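Side-chain contacts in internalin (Listeria monocytogenes serotype 4b, PDB 4FMZ), which belongs to the internalin family of leucine-rich-repeat surface proteins and probably takes part in bacterial adhesion to, and invasion of, host cells: residues A[29-32]-A[37-40]; A[23-28]-A[41-46]; A[6-9]-A[14-17]; A[60-65]-A[69-74]; A[104-109]-A[115-120]. All blocks are in the same frame, centred on the assembly; numbering follows the deposited sequence.

Contact 1: residues A[29-32]-A[37-40]; sequences LQKA and VVTQ
V38 meets two side chains through one methyl group, CG1, which lies 3.6 Å from L29 CD1 and 4.0 Å from K31 CE. The V38 and L29 side chains cross at about a right angle, and CD1 is the branch of the leucine that touches the methyl. L29 has its CG placed anti to the carbonyl carbon (chi1 -71°), from where CD1 reaches out from the end of helix 19-29. K31 comes from the next turn of chain. Its aliphatic part bends at chi2 (-75°) and then runs straight, bringing CE past V38 CG1 and beside the carbonyl of V37, with CE 4.0 Å from V37 O. The ammonium group goes on to a salt bridge with E42, its strongest polar partner. A water joins the same region, donating to V37 O at 2.8 Å and accepting only weakly from K31 NZ. V37 points away from the other segment and packs on P9. Q30, with positive phi, ends the helix in a Schellman motif, and on either side of it L29 and K31 both face V38. Strand 37-38 pairs antiparallel with strand 10-11 through V38 and A10, while I12 of helix 12-15 touches both K31 and V38. Just beyond, T39 is the N-cap of helix 40-43 and its backbone N donates to E42 OE1; L43 of that helix packs on V38.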
# COMPACT_ATOMS: atom_id res chain seq x y z
N LEU A 29 -6.83 -32.21 3.52
CA LEU A 29 -7.41 -33.33 4.27
C LEU A 29 -6.50 -34.57 4.25
O LEU A 29 -6.84 -35.58 4.86
CB LEU A 29 -8.81 -33.66 3.73
CG LEU A 29 -9.92 -32.63 4.02
CD1 LEU A 29 -11.12 -32.85 3.12
CD2 LEU A 29 -10.36 -32.65 5.50
N GLN A 30 -5.35 -34.48 3.54
CA GLN A 30 -4.35 -35.54 3.37
C GLN A 30 -4.99 -36.85 2.86
O GLN A 30 -4.75 -37.95 3.37
CB GLN A 30 -3.51 -35.75 4.64
CG GLN A 30 -2.60 -34.53 4.87
CD GLN A 30 -1.59 -34.70 5.95
OE1 GLN A 30 -1.11 -35.79 6.24
NE2 GLN A 30 -1.23 -33.57 6.55
N LYS A 31 -5.83 -36.70 1.82
CA LYS A 31 -6.48 -37.83 1.14
C LYS A 31 -5.52 -38.33 0.06
O LYS A 31 -4.65 -37.57 -0.39
CB LYS A 31 -7.84 -37.42 0.53
CG LYS A 31 -8.91 -37.05 1.57
CD LYS A 31 -9.48 -38.25 2.29
CE LYS A 31 -10.44 -37.84 3.39
NZ LYS A 31 -10.86 -39.00 4.21
N ALA A 32 -5.64 -39.59 -0.35
CA ALA A 32 -4.75 -40.15 -1.38
C ALA A 32 -5.05 -39.59 -2.78
O ALA A 32 -4.13 -39.45 -3.58
CB ALA A 32 -4.87 -41.66 -1.40
N VAL A 37 -13.73 -40.06 -1.20
CA VAL A 37 -14.95 -39.53 -0.58
C VAL A 37 -14.59 -38.67 0.62
O VAL A 37 -13.68 -39.01 1.38
CB VAL A 37 -15.90 -40.70 -0.20
CG1 VAL A 37 -16.92 -40.29 0.87
CG2 VAL A 37 -16.63 -41.19 -1.43
N VAL A 38 -15.31 -37.55 0.77
CA VAL A 38 -15.20 -36.69 1.94
C VAL A 38 -16.57 -36.59 2.57
O VAL A 38 -17.58 -36.61 1.87
CB VAL A 38 -14.55 -35.32 1.71
CG1 VAL A 38 -13.04 -35.47 1.53
CG2 VAL A 38 -15.17 -34.56 0.53
N THR A 39 -16.60 -36.53 3.90
CA THR A 39 -17.84 -36.40 4.66
C THR A 39 -18.10 -34.92 4.98
O THR A 39 -17.20 -34.09 4.83
CB THR A 39 -17.78 -37.22 5.96
OG1 THR A 39 -16.75 -36.69 6.80
CG2 THR A 39 -17.54 -38.71 5.71
N GLN A 40 -19.31 -34.61 5.45
CA GLN A 40 -19.68 -33.27 5.87
C GLN A 40 -18.78 -32.83 7.02
O GLN A 40 -18.33 -31.69 7.05
CB GLN A 40 -21.16 -33.25 6.29
CG GLN A 40 -21.68 -31.86 6.66
CD GLN A 40 -23.10 -31.88 7.12
OE1 GLN A 40 -23.91 -32.71 6.69
NE2 GLN A 40 -23.46 -30.94 7.97
O HOH W 1 -14.05 -39.76 4.00

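Contact 2: residues A[23-28]-A[41-46]; sequences EGIRAV and EELESI
I25 sets its CG2 methyl against CD2 of L43, 4.2 Å away, with the two side chains crossing at about a right angle. This pairing lies inside the small helical cap at the N terminus, the adhesion/invasion domain whose sequence family is grouped with the EF hands, and it joins helix 19-29 to helix 40-43. In I25, CG2 lies opposite the backbone N and beside the carbonyl carbon (chi1 -62°), and this branch methyl, not the longer CD1 arm, makes the closest approach to L43. One helical turn further on, V28 meets I46 tip to tip. V28 CG1 approaches I46 CD1 to 3.6 Å, and V28 CG2 stands 4.2 Å from the same carbon; CG1 thus makes the closer approach and CG2 the looser one. I46 was modelled in two conformations, and these distances belong to one of them. No polar bond crosses between the segments; the interface consists of aliphatic groups. F16 adds an aromatic neighbour to I25, and L49 of strand 48-50 touches both I25 and V28, so the cap helix already rests on the first strand of the parallel array. A type I turn from L43 to I46 brings I46 round toward V28. At that turn E42 O accepts twice from one residue, from S45 N and from S45 OG, the latter at 2.6 Å. Within helix 19-29, R26 holds E23 side-on: NE donates to OE1 at 2.9 Å and NH2 to OE2 at 2.8 Å, both oxygens close to the guanidinium plane.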
# COMPACT_ATOMS: atom_id res chain seq x y z
N GLU A 23 -7.64 -30.52 -5.83
CA GLU A 23 -6.29 -30.88 -5.37
C GLU A 23 -5.98 -30.23 -4.00
O GLU A 23 -5.43 -30.90 -3.14
CB GLU A 23 -5.22 -30.52 -6.42
CG GLU A 23 -3.77 -30.68 -6.00
CD GLU A 23 -3.33 -32.00 -5.40
OE1 GLU A 23 -3.94 -33.05 -5.71
OE2 GLU A 23 -2.34 -31.98 -4.63
N GLY A 24 -6.39 -28.98 -3.81
CA GLY A 24 -6.18 -28.27 -2.55
C GLY A 24 -6.96 -28.86 -1.39
O GLY A 24 -6.47 -28.88 -0.26
N ILE A 25 -8.20 -29.33 -1.67
CA ILE A 25 -9.05 -30.00 -0.69
C ILE A 25 -8.41 -31.35 -0.32
O ILE A 25 -8.30 -31.67 0.87
CB ILE A 25 -10.53 -30.16 -1.20
CG1 ILE A 25 -11.19 -28.77 -1.44
CG2 ILE A 25 -11.39 -31.01 -0.25
CD1 ILE A 25 -11.39 -27.85 -0.20
N ARG A 26 -7.96 -32.13 -1.33
CA ARG A 26 -7.28 -33.41 -1.14
C ARG A 26 -6.04 -33.22 -0.26
O ARG A 26 -5.88 -33.96 0.72
CB ARG A 26 -6.87 -34.03 -2.50
CG ARG A 26 -6.23 -35.42 -2.36
CD ARG A 26 -5.08 -35.69 -3.33
NE ARG A 26 -3.98 -34.70 -3.29
CZ ARG A 26 -3.01 -34.65 -2.38
NH1 ARG A 26 -3.00 -35.50 -1.36
NH2 ARG A 26 -2.05 -33.74 -2.48
N ALA A 27 -5.21 -32.20 -0.57
CA ALA A 27 -3.98 -31.90 0.16
C ALA A 27 -4.23 -31.48 1.60
O ALA A 27 -3.54 -31.99 2.49
CB ALA A 27 -3.18 -30.82 -0.56
N VAL A 28 -5.22 -30.59 1.86
CA VAL A 28 -5.49 -30.13 3.23
C VAL A 28 -6.04 -31.29 4.10
O VAL A 28 -5.71 -31.35 5.28
CB VAL A 28 -6.37 -28.85 3.29
CG1 VAL A 28 -7.83 -29.12 2.94
CG2 VAL A 28 -6.24 -28.14 4.64
N GLU A 41 -18.50 -33.77 7.96
CA GLU A 41 -17.66 -33.58 9.14
C GLU A 41 -16.25 -33.16 8.73
O GLU A 41 -15.70 -32.24 9.33
CB GLU A 41 -17.64 -34.85 10.00
CG GLU A 41 -16.86 -34.70 11.30
CD GLU A 41 -16.97 -35.87 12.26
OE1 GLU A 41 -18.07 -36.10 12.79
OE2 GLU A 41 -15.93 -36.52 12.52
N GLU A 42 -15.66 -33.83 7.70
CA GLU A 42 -14.32 -33.51 7.22
C GLU A 42 -14.27 -32.13 6.55
O GLU A 42 -13.31 -31.38 6.77
CB GLU A 42 -13.82 -34.58 6.25
CG GLU A 42 -13.47 -35.89 6.94
CD GLU A 42 -13.12 -37.03 6.00
OE1 GLU A 42 -13.77 -37.15 4.93
OE2 GLU A 42 -12.20 -37.81 6.33
N LEU A 43 -15.31 -31.78 5.77
CA LEU A 43 -15.36 -30.47 5.10
C LEU A 43 -15.56 -29.35 6.12
O LEU A 43 -14.96 -28.28 5.98
CB LEU A 43 -16.43 -30.41 4.01
CG LEU A 43 -16.18 -31.30 2.79
CD1 LEU A 43 -17.37 -31.30 1.87
CD2 LEU A 43 -14.91 -30.89 2.02
N GLU A 44 -16.34 -29.63 7.19
CA GLU A 44 -16.58 -28.67 8.26
C GLU A 44 -15.36 -28.53 9.20
O GLU A 44 -15.35 -27.64 10.05
CB GLU A 44 -17.83 -29.05 9.05
CG GLU A 44 -19.11 -28.76 8.30
CD GLU A 44 -20.38 -29.25 8.97
OE1 GLU A 44 -20.30 -29.94 10.01
OE2 GLU A 44 -21.47 -28.96 8.43
N SER A 45 -14.31 -29.37 9.03
CA SER A 45 -13.09 -29.30 9.84
C SER A 45 -12.07 -28.29 9.25
O SER A 45 -11.10 -27.95 9.94
CB SER A 45 -12.45 -30.67 9.98
OG SER A 45 -11.73 -31.08 8.82
N ILE A 46 -12.29 -27.82 8.00
CA ILE A 46 -11.40 -26.89 7.31
C ILE A 46 -11.68 -25.44 7.75
O ILE A 46 -12.69 -24.86 7.36
CB ILE A 46 -11.48 -27.03 5.76
CG1 ILE A 46 -11.37 -28.50 5.28
CG2 ILE A 46 -10.48 -26.10 5.04
CD1 ILE A 46 -10.14 -29.24 5.73

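Contact 3: residues A[6-9]-A[14-17]; sequences ATLP and QIFP
L8 and I15 cross at about a right angle, with L8 CD2 resting 3.6 Å from I15 CD1 and 4.0 Å from I15 CG1. The same CD1 also comes within 3.6 Å of T7 O, so the end of the isoleucine meets a leucine methyl and a backbone carbonyl that lie next to each other. T7 O gets no polar bond from the second segment: Q14 stretches out beside it, but its NE2 stays 4.3 Å from the oxygen. Two torsions account for the L8–I15 meeting. In I15, CG1 is opposite the carbonyl carbon (chi1 -60°) and carries CD1 outward from helix 12-15; in L8 the same choice at chi1 (-61°) swings the branch toward the helix. The contact belongs to the N-terminal cap of the internalin, where the leading chain packs beside the first short helix before entering strand 10-11. The L8–P9 peptide bond is cis, just ahead of that strand. F16, the first residue past the helix, leaves helical geometry and places its ring among L21, A22 and I25 of helix 19-29, and against L43. Farther out, L8 packs on Q40 and L43 of helix 40-43. Y64 lies beside both L8 and I15, and its OH is hydrogen-bonded to T7 OG1.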
# COMPACT_ATOMS: atom_id res chain seq x y z
N ALA A 6 -27.67 -33.56 2.22
CA ALA A 6 -27.99 -34.65 1.28
C ALA A 6 -26.92 -34.95 0.21
O ALA A 6 -26.76 -36.10 -0.15
CB ALA A 6 -29.31 -34.37 0.60
N THR A 7 -26.22 -33.92 -0.29
CA THR A 7 -25.18 -34.03 -1.32
C THR A 7 -23.88 -34.71 -0.83
O THR A 7 -22.97 -34.92 -1.62
CB THR A 7 -24.81 -32.63 -1.81
OG1 THR A 7 -24.63 -31.79 -0.67
CG2 THR A 7 -25.86 -32.04 -2.73
N LEU A 8 -23.79 -34.98 0.47
CA LEU A 8 -22.63 -35.56 1.14
C LEU A 8 -22.99 -36.87 1.88
O LEU A 8 -24.13 -37.00 2.30
CB LEU A 8 -22.07 -34.53 2.12
CG LEU A 8 -21.57 -33.21 1.53
CD1 LEU A 8 -21.32 -32.22 2.62
CD2 LEU A 8 -20.31 -33.43 0.75
N PRO A 9 -22.07 -37.86 2.03
CA PRO A 9 -20.66 -37.88 1.60
C PRO A 9 -20.53 -38.08 0.10
O PRO A 9 -21.39 -38.70 -0.53
CB PRO A 9 -20.07 -39.06 2.38
CG PRO A 9 -21.23 -39.97 2.62
CD PRO A 9 -22.44 -39.10 2.75
N GLN A 14 -16.34 -34.62 -7.16
CA GLN A 14 -17.78 -34.49 -7.44
C GLN A 14 -18.28 -33.15 -6.89
O GLN A 14 -19.16 -32.52 -7.48
CB GLN A 14 -18.60 -35.64 -6.83
CG GLN A 14 -20.12 -35.52 -7.03
CD GLN A 14 -20.90 -36.61 -6.34
OE1 GLN A 14 -20.68 -37.80 -6.54
NE2 GLN A 14 -21.89 -36.22 -5.54
N ILE A 15 -17.75 -32.77 -5.71
CA ILE A 15 -18.15 -31.56 -4.98
C ILE A 15 -17.40 -30.34 -5.55
O ILE A 15 -18.00 -29.28 -5.70
CB ILE A 15 -17.90 -31.75 -3.45
CG1 ILE A 15 -18.70 -32.95 -2.85
CG2 ILE A 15 -18.14 -30.46 -2.67
CD1 ILE A 15 -20.32 -32.82 -2.84
N PHE A 16 -16.11 -30.51 -5.84
CA PHE A 16 -15.22 -29.45 -6.35
C PHE A 16 -14.88 -29.75 -7.81
O PHE A 16 -13.90 -30.44 -8.06
CB PHE A 16 -13.96 -29.34 -5.46
CG PHE A 16 -14.25 -29.05 -4.01
CD1 PHE A 16 -14.36 -27.75 -3.56
CD2 PHE A 16 -14.45 -30.09 -3.10
CE1 PHE A 16 -14.63 -27.48 -2.22
CE2 PHE A 16 -14.73 -29.82 -1.76
CZ PHE A 16 -14.85 -28.52 -1.34
N PRO A 17 -15.69 -29.26 -8.77
CA PRO A 17 -15.43 -29.60 -10.19
C PRO A 17 -14.11 -29.04 -10.74
O PRO A 17 -13.61 -29.60 -11.72
CB PRO A 17 -16.64 -29.02 -10.92
CG PRO A 17 -17.13 -27.90 -10.01
CD PRO A 17 -16.92 -28.46 -8.64

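Contact 4: residues A[60-65]-A[69-74]; sequences QGIEYL and EYLNLN
N72 OD1, on the strand between the L71 and L73 that pack against I62, accepts two bonds from N74. The backbone N of N74 donates at 3.0 Å, nearly along the C=O axis, which makes an Asx turn; N74 ND2 adds a second bond of 2.8 Å from above the carbonyl plane. Together they tie down the turn that follows the strand. On its other face the strand supplies apolar groups. I62 and L71 reach toward each other tip to tip, with I62 CD1 set against the fork of L71, 3.8 Å from both CD1 and CD2. L73 CD1 borders the same methyl more loosely, 4.4 Å from I62 CD1. In L71, chi1 (175°) carries CG toward I62 and chi2 (65°) then sets both methyls about the isoleucine CD1. Ahead of I62, the backbone N of G61 donates to E63 OE1 at 2.8 Å, bridging the start of the 3-10 turn. L49 and L93 of the adjoining strands flank L71, and L73 O accepts from the side chains of N76 and N98. The inward leucines on a short parallel strand and the asparagines bonding the backbone beyond it are those of a leucine-rich repeat; the convex 3-10 turn is of the kind found in internalins.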
# COMPACT_ATOMS: atom_id res chain seq x y z
N GLN A 60 -16.82 -23.47 -7.15
CA GLN A 60 -18.01 -24.27 -6.84
C GLN A 60 -17.61 -25.41 -5.91
O GLN A 60 -16.57 -26.06 -6.14
CB GLN A 60 -18.71 -24.79 -8.11
CG GLN A 60 -19.39 -23.67 -8.91
CD GLN A 60 -19.67 -24.06 -10.34
OE1 GLN A 60 -18.76 -24.33 -11.13
NE2 GLN A 60 -20.93 -24.10 -10.70
N GLY A 61 -18.38 -25.59 -4.83
CA GLY A 61 -18.15 -26.59 -3.79
C GLY A 61 -17.61 -26.00 -2.51
O GLY A 61 -17.83 -26.57 -1.44
N ILE A 62 -16.92 -24.83 -2.59
CA ILE A 62 -16.34 -24.16 -1.42
C ILE A 62 -17.42 -23.78 -0.39
O ILE A 62 -17.11 -23.66 0.80
CB ILE A 62 -15.44 -22.95 -1.79
CG1 ILE A 62 -14.32 -22.77 -0.74
CG2 ILE A 62 -16.25 -21.64 -2.03
CD1 ILE A 62 -13.12 -21.99 -1.21
N GLU A 63 -18.68 -23.67 -0.84
CA GLU A 63 -19.81 -23.35 0.03
C GLU A 63 -20.01 -24.42 1.14
O GLU A 63 -20.68 -24.10 2.13
CB GLU A 63 -21.12 -23.12 -0.78
CG GLU A 63 -21.65 -24.33 -1.54
CD GLU A 63 -21.06 -24.66 -2.90
OE1 GLU A 63 -20.09 -24.00 -3.31
OE2 GLU A 63 -21.57 -25.61 -3.54
N TYR A 64 -19.39 -25.64 1.04
CA TYR A 64 -19.47 -26.69 2.07
C TYR A 64 -18.48 -26.51 3.22
O TYR A 64 -18.60 -27.17 4.27
CB TYR A 64 -19.25 -28.07 1.45
CG TYR A 64 -20.41 -28.51 0.60
CD1 TYR A 64 -21.62 -28.90 1.17
CD2 TYR A 64 -20.31 -28.51 -0.79
CE1 TYR A 64 -22.68 -29.34 0.39
CE2 TYR A 64 -21.36 -28.93 -1.58
CZ TYR A 64 -22.54 -29.36 -0.99
OH TYR A 64 -23.60 -29.74 -1.75
N LEU A 65 -17.50 -25.61 3.03
CA LEU A 65 -16.50 -25.31 4.05
C LEU A 65 -17.09 -24.23 4.97
O LEU A 65 -16.56 -23.13 5.06
CB LEU A 65 -15.19 -24.85 3.36
CG LEU A 65 -14.20 -25.95 2.96
CD1 LEU A 65 -14.81 -26.96 1.99
CD2 LEU A 65 -12.97 -25.36 2.34
N GLU A 69 -12.47 -19.79 7.94
CA GLU A 69 -12.18 -18.46 8.49
C GLU A 69 -11.11 -17.76 7.68
O GLU A 69 -11.11 -16.53 7.59
CB GLU A 69 -11.67 -18.59 9.94
CG GLU A 69 -12.67 -19.13 10.95
CD GLU A 69 -12.07 -19.37 12.33
OE1 GLU A 69 -11.00 -18.79 12.64
OE2 GLU A 69 -12.68 -20.14 13.11
N TYR A 70 -10.18 -18.53 7.11
CA TYR A 70 -9.04 -18.03 6.37
C TYR A 70 -8.98 -18.71 5.01
O TYR A 70 -8.90 -19.93 4.92
CB TYR A 70 -7.77 -18.27 7.21
CG TYR A 70 -6.45 -17.81 6.63
CD1 TYR A 70 -5.86 -18.47 5.55
CD2 TYR A 70 -5.69 -16.82 7.27
CE1 TYR A 70 -4.60 -18.11 5.07
CE2 TYR A 70 -4.43 -16.46 6.81
CZ TYR A 70 -3.90 -17.09 5.70
OH TYR A 70 -2.65 -16.75 5.24
N LEU A 71 -9.02 -17.91 3.94
CA LEU A 71 -9.00 -18.43 2.59
C LEU A 71 -8.09 -17.60 1.72
O LEU A 71 -8.30 -16.40 1.58
CB LEU A 71 -10.43 -18.45 2.01
CG LEU A 71 -10.55 -18.87 0.54
CD1 LEU A 71 -10.12 -20.33 0.33
CD2 LEU A 71 -11.94 -18.65 0.03
N ASN A 72 -7.07 -18.26 1.14
CA ASN A 72 -6.12 -17.63 0.25
C ASN A 72 -6.19 -18.28 -1.14
O ASN A 72 -5.73 -19.40 -1.34
CB ASN A 72 -4.70 -17.70 0.83
CG ASN A 72 -3.62 -17.12 -0.05
OD1 ASN A 72 -3.85 -16.70 -1.19
ND2 ASN A 72 -2.40 -17.15 0.44
N LEU A 73 -6.76 -17.54 -2.10
CA LEU A 73 -6.89 -17.99 -3.48
C LEU A 73 -6.17 -17.01 -4.43
O LEU A 73 -6.60 -16.80 -5.58
CB LEU A 73 -8.36 -18.16 -3.87
CG LEU A 73 -9.12 -19.29 -3.18
CD1 LEU A 73 -10.59 -19.19 -3.47
CD2 LEU A 73 -8.60 -20.68 -3.62
N ASN A 74 -5.04 -16.47 -3.95
CA ASN A 74 -4.16 -15.56 -4.70
C ASN A 74 -3.67 -16.20 -5.97
O ASN A 74 -3.35 -17.39 -5.96
CB ASN A 74 -2.91 -15.25 -3.87
CG ASN A 74 -2.95 -14.00 -3.08
OD1 ASN A 74 -2.98 -12.90 -3.63
ND2 ASN A 74 -2.81 -14.15 -1.77

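Contact 5: residues A[104-109]-A[115-120]; sequences SALQNL and LYLNED
L106 is the residue of the 104-109 turn that reaches L115 and L117 on the strand side. Ahead of it, S104 opens a 3-10 segment, with its OG bonded to D102 just upstream and its carbonyl oxygen accepting from Q107 N at 3.1 Å. A105 follows on the outside of that turn. L106 then points inward: with CG opposite the carbonyl carbon (chi1 -54°) and an extended chi2, its CD1 arrives end-on at L115. The two leucines meet tip to tip, L106 CD1 lying 4.0 Å from L115 CD1 and equally 4.0 Å from L115 CD2, so one methyl faces the fork of the other residue. L117 CD1 borders it a little farther off, 4.3 Å from L106 CD1. Past L106 the chain makes a type I turn through Q107 and N108, closed by L109 N donating to L106 O at 3.0 Å, and L109 is again buried. Along the strand and just past it, L115 and L117 point into the core, while Y116 emerges on the other face, edge-to-face with Y94. A type II turn from L117 to D120, with E119 at positive phi, then leads the chain out of the strand. The contact joins the convex turn after strand 92-94 to the next strand of the leucine-rich-repeat solenoid. L117 O accepts from N142 ND2 in the asparagine ladder. Strand 114-116 lies between strands 92-94 and 136-138 of the parallel array; L93 touches both L106 and L115, and L137 takes the opposite flank of L115.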
# COMPACT_ATOMS: atom_id res chain seq x y z
N SER A 104 -20.36 -8.83 -5.43
CA SER A 104 -21.67 -8.92 -4.76
C SER A 104 -21.67 -9.97 -3.65
O SER A 104 -22.23 -9.73 -2.58
CB SER A 104 -22.78 -9.26 -5.75
OG SER A 104 -23.00 -8.20 -6.67
N ALA A 105 -21.00 -11.11 -3.89
CA ALA A 105 -20.94 -12.25 -2.96
C ALA A 105 -20.26 -11.93 -1.62
O ALA A 105 -20.41 -12.71 -0.69
CB ALA A 105 -20.21 -13.39 -3.63
N LEU A 106 -19.55 -10.79 -1.51
CA LEU A 106 -18.90 -10.45 -0.24
C LEU A 106 -19.82 -9.68 0.71
O LEU A 106 -19.45 -9.47 1.88
CB LEU A 106 -17.64 -9.61 -0.50
CG LEU A 106 -16.61 -10.18 -1.48
CD1 LEU A 106 -15.40 -9.26 -1.59
CD2 LEU A 106 -16.17 -11.58 -1.08
N GLN A 107 -21.00 -9.25 0.23
CA GLN A 107 -21.91 -8.37 0.98
C GLN A 107 -22.32 -8.88 2.37
O GLN A 107 -22.43 -8.06 3.26
CB GLN A 107 -23.14 -7.96 0.17
CG GLN A 107 -24.15 -9.07 -0.14
CD GLN A 107 -24.91 -8.83 -1.44
OE1 GLN A 107 -25.21 -7.70 -1.82
NE2 GLN A 107 -25.25 -9.90 -2.13
N ASN A 108 -22.50 -10.20 2.59
CA ASN A 108 -22.92 -10.71 3.91
C ASN A 108 -21.72 -11.17 4.77
O ASN A 108 -21.91 -11.64 5.89
CB ASN A 108 -23.92 -11.86 3.76
CG ASN A 108 -25.21 -11.51 3.04
OD1 ASN A 108 -25.61 -10.35 2.95
ND2 ASN A 108 -25.89 -12.53 2.53
N LEU A 109 -20.47 -11.01 4.26
CA LEU A 109 -19.29 -11.48 5.00
C LEU A 109 -18.82 -10.40 5.98
O LEU A 109 -17.67 -9.95 5.94
CB LEU A 109 -18.18 -11.94 4.03
CG LEU A 109 -18.57 -12.87 2.86
CD1 LEU A 109 -17.34 -13.35 2.11
CD2 LEU A 109 -19.36 -14.09 3.36
N LEU A 115 -9.09 -8.21 3.78
CA LEU A 115 -9.59 -8.51 2.44
C LEU A 115 -8.69 -7.92 1.36
O LEU A 115 -8.54 -6.70 1.30
CB LEU A 115 -11.03 -7.99 2.29
CG LEU A 115 -11.68 -8.04 0.90
CD1 LEU A 115 -11.95 -9.50 0.45
CD2 LEU A 115 -12.96 -7.26 0.91
N TYR A 116 -8.05 -8.80 0.54
CA TYR A 116 -7.18 -8.33 -0.57
C TYR A 116 -7.84 -8.68 -1.89
O TYR A 116 -8.18 -9.84 -2.14
CB TYR A 116 -5.75 -8.91 -0.53
CG TYR A 116 -4.93 -8.71 0.73
CD1 TYR A 116 -5.37 -7.85 1.74
CD2 TYR A 116 -3.73 -9.37 0.92
CE1 TYR A 116 -4.64 -7.69 2.92
CE2 TYR A 116 -2.99 -9.22 2.09
CZ TYR A 116 -3.45 -8.37 3.09
OH TYR A 116 -2.77 -8.25 4.27
N LEU A 117 -8.04 -7.66 -2.70
CA LEU A 117 -8.66 -7.72 -4.02
C LEU A 117 -7.74 -7.07 -5.04
O LEU A 117 -8.20 -6.61 -6.09
CB LEU A 117 -10.02 -7.00 -3.96
CG LEU A 117 -11.11 -7.69 -3.16
CD1 LEU A 117 -12.20 -6.71 -2.80
CD2 LEU A 117 -11.69 -8.87 -3.92
N ASN A 118 -6.45 -7.01 -4.72
CA ASN A 118 -5.43 -6.39 -5.56
C ASN A 118 -5.28 -7.10 -6.90
O ASN A 118 -5.33 -8.33 -6.96
CB ASN A 118 -4.07 -6.34 -4.85
CG ASN A 118 -3.57 -7.71 -4.42
OD1 ASN A 118 -4.15 -8.36 -3.55
ND2 ASN A 118 -2.54 -8.20 -5.08
N GLU A 119 -5.09 -6.31 -7.96
CA GLU A 119 -4.89 -6.78 -9.33
C GLU A 119 -6.10 -7.61 -9.86
O GLU A 119 -5.92 -8.54 -10.65
CB GLU A 119 -3.56 -7.55 -9.49
CG GLU A 119 -2.35 -6.65 -9.31
CD GLU A 119 -1.02 -7.34 -9.11
OE1 GLU A 119 -0.42 -7.78 -10.12
OE2 GLU A 119 -0.55 -7.41 -7.94
N ASP A 120 -7.31 -7.24 -9.45
CA ASP A 120 -8.54 -7.80 -9.98
C ASP A 120 -9.09 -6.76 -10.96
O ASP A 120 -8.33 -5.87 -11.35
CB ASP A 120 -9.51 -8.16 -8.83
CG ASP A 120 -9.22 -9.51 -8.20
OD1 ASP A 120 -8.98 -10.47 -8.95
OD2 ASP A 120 -9.25 -9.61 -6.96

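In the fold
Contact 3 closes first, folding the leading chain onto helix 12-15. Contact 2 then closes the longer loop between helix 19-29 and helix 40-43, and contact 1 nests within it, bringing the end of the first of these helices to strand 37-38. All three lie in the N-terminal cap, where F16 and L8 join contacts 3 and 2 around L43. Contacts 4 and 5 follow in series, each closing the short loop from a convex-side turn to a strand of the parallel array. Contact 4 touches the cap directly, L65 packing on I46 and I25. Contact 5, its centre about 13 Å from that of contact 4, lies farther along the solenoid, clear of the cap. None of the loops cross.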